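Local coordinates for periplasmic binding protein (Mycobacterium smegmatis, PDB 4MDY) that probably captures iron, perhaps in chelated form, outside the cytoplasmic membrane and passes it to an ABC transporter for import, at residues A[65-69]-A[265-270]. Residues are numbered along the deposited sequence; the frame is centred on the assembly and turned at random.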
loop_
_atom_site.group_PDB
_atom_site.type_symbol
_atom_site.label_atom_id
_atom_site.label_comp_id
_atom_site.label_asym_id
_atom_site.label_seq_id
_atom_site.Cartn_x
_atom_site.Cartn_y
_atom_site.Cartn_z
ATOM N N VAL A 65 12.139 4.547 -2.199
ATOM C CA VAL A 65 11.614 4.960 -0.905
ATOM C C VAL A 65 10.930 6.313 -1.085
ATOM O O VAL A 65 11.560 7.300 -1.470
ATOM C CB VAL A 65 12.730 5.051 0.153
ATOM C CG1 VAL A 65 12.190 5.542 1.491
ATOM C CG2 VAL A 65 13.391 3.696 0.335
ATOM N N TRP A 66 9.636 6.334 -0.800
ATOM C CA TRP A 66 8.805 7.519 -1.000
ATOM C C TRP A 66 9.025 8.542 0.122
ATOM O O TRP A 66 9.600 8.204 1.168
ATOM C CB TRP A 66 7.329 7.098 -1.113
ATOM C CG TRP A 66 6.997 6.471 -2.451
ATOM C CD1 TRP A 66 7.491 5.301 -2.955
ATOM C CD2 TRP A 66 6.109 6.988 -3.447
ATOM N NE1 TRP A 66 6.965 5.057 -4.193
ATOM C CE2 TRP A 66 6.111 6.078 -4.520
ATOM C CE3 TRP A 66 5.317 8.134 -3.539
ATOM C CZ2 TRP A 66 5.339 6.276 -5.668
ATOM C CZ3 TRP A 66 4.554 8.326 -4.680
ATOM C CH2 TRP A 66 4.567 7.400 -5.719
ATOM N N PRO A 67 8.579 9.800 -0.092
ATOM C CA PRO A 67 8.915 10.884 0.836
ATOM C C PRO A 67 8.598 10.623 2.311
ATOM O O PRO A 67 9.328 11.073 3.178
ATOM C CB PRO A 67 8.091 12.060 0.300
ATOM C CG PRO A 67 8.008 11.800 -1.165
ATOM C CD PRO A 67 7.834 10.307 -1.261
ATOM N N TRP A 68 7.522 9.897 2.591
ATOM C CA TRP A 68 7.126 9.627 3.979
ATOM C C TRP A 68 8.050 8.649 4.719
ATOM O O TRP A 68 7.909 8.466 5.922
ATOM C CB TRP A 68 5.688 9.110 4.022
ATOM C CG TRP A 68 5.490 7.902 3.186
ATOM C CD1 TRP A 68 5.850 6.625 3.499
ATOM C CD2 TRP A 68 4.921 7.848 1.874
ATOM N NE1 TRP A 68 5.527 5.781 2.473
ATOM C CE2 TRP A 68 4.957 6.503 1.461
ATOM C CE3 TRP A 68 4.380 8.810 1.006
ATOM C CZ2 TRP A 68 4.467 6.084 0.221
ATOM C CZ3 TRP A 68 3.883 8.388 -0.227
ATOM C CH2 TRP A 68 3.933 7.039 -0.603
ATOM N N ALA A 69 8.973 8.002 4.008
ATOM C CA ALA A 69 9.937 7.108 4.640
ATOM C C ALA A 69 11.400 7.553 4.477
ATOM O O ALA A 69 12.306 6.867 4.951
ATOM C CB ALA A 69 9.755 5.695 4.119
ATOM N N LYS A 265 0.390 13.102 -6.681
ATOM C CA LYS A 265 1.223 11.907 -6.761
ATOM C C LYS A 265 1.499 11.303 -5.377
ATOM O O LYS A 265 1.446 10.080 -5.207
ATOM C CB LYS A 265 2.551 12.214 -7.441
ATOM C CG LYS A 265 3.394 10.975 -7.686
ATOM C CD LYS A 265 4.820 11.338 -8.028
ATOM C CE LYS A 265 5.579 10.153 -8.577
ATOM N NZ LYS A 265 6.984 10.551 -8.831
ATOM N N GLU A 266 1.796 12.152 -4.395
ATOM C CA GLU A 266 2.165 11.647 -3.072
ATOM C C GLU A 266 0.975 10.972 -2.402
ATOM O O GLU A 266 1.127 9.929 -1.778
ATOM C CB GLU A 266 2.737 12.742 -2.161
ATOM C CG GLU A 266 3.667 12.153 -1.103
ATOM C CD GLU A 266 3.886 13.032 0.108
ATOM O OE1 GLU A 266 3.364 14.170 0.144
ATOM O OE2 GLU A 266 4.592 12.569 1.032
ATOM N N LEU A 267 -0.210 11.547 -2.553
ATOM C CA LEU A 267 -1.393 10.953 -1.947
ATOM C C LEU A 267 -1.754 9.651 -2.662
ATOM O O LEU A 267 -2.103 8.668 -2.008
ATOM C CB LEU A 267 -2.560 11.939 -1.923
ATOM C CG LEU A 267 -3.861 11.413 -1.313
ATOM C CD1 LEU A 267 -3.630 10.775 0.056
ATOM C CD2 LEU A 267 -4.873 12.540 -1.206
ATOM N N ALA A 268 -1.637 9.628 -3.993
ATOM C CA ALA A 268 -1.851 8.397 -4.747
ATOM C C ALA A 268 -0.874 7.334 -4.278
ATOM O O ALA A 268 -1.253 6.190 -4.051
ATOM C CB ALA A 268 -1.688 8.631 -6.247
ATOM N N GLY A 269 0.390 7.716 -4.135
ATOM C CA GLY A 269 1.415 6.788 -3.659
ATOM C C GLY A 269 1.115 6.297 -2.255
ATOM O O GLY A 269 1.245 5.113 -1.962
ATOM N N ALA A 270 0.696 7.209 -1.389
ATOM C CA ALA A 270 0.426 6.867 0.005
ATOM C C ALA A 270 -0.712 5.853 0.123
ATOM O O ALA A 270 -0.603 4.894 0.868
ATOM C CB ALA A 270 0.137 8.123 0.815
#
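Trp66 and Trp68 reach across from 65-69 to the helical turn 265-270; the closest CA pair, Pro67 and Glu266, is 7.8 Å apart, and indole side chains fill the distance. The first segment leads into helix 67-73, with Ala69 N hydrogen-bonded to Trp66 O; the second is regular helix. The pair exemplifies aromatic rings packed against a helix surface at a glycine. Over one face of the Trp66 six-membered ring lies Gly269 CA, 4.0 Å from the ring centroid, in a CH-pi contact that sets the ring directly on the helix backbone. Lys265 O meets the edge of the same ring, 3.6 Å from CZ3, while already accepting the helix bond from Gly269 N. The extended Lys265 chain crosses the indole at about a right angle, carrying its amine on to Gly59 O. In Trp68, CG sits between the backbone N and carbonyl carbon (chi1 56°); with Trp66 CB over one face of the indole, toward its rim, the ring reaches the helix backbone. Its CH2 lies 3.3 Å from Ala270 N, and its CZ3 3.9 Å from Ala270 CB. Glu266 slides past this ring in the opposite direction, the carboxylate and indole planes inclined by only 15°; OE2 lies 3.8 Å from Trp68 CE3 and 3.6 Å from Pro67 CB, whereas OE1 is hydrogen-bonded to Gln285 NE2. Both indole nitrogens are satisfied, that of Trp68 by Asp42. Phe58 and Phe273 add further rings around Trp66. In this family a long helix, here probably 148-168, joins two lobes; the contact thus probably links the N-terminal lobe, where 65-69 lies beside helix 40-46, to helix 265-273, which follows edge strand 260-262 of the C-terminal parallel sheet and packs on helix 279-294 through Ala270.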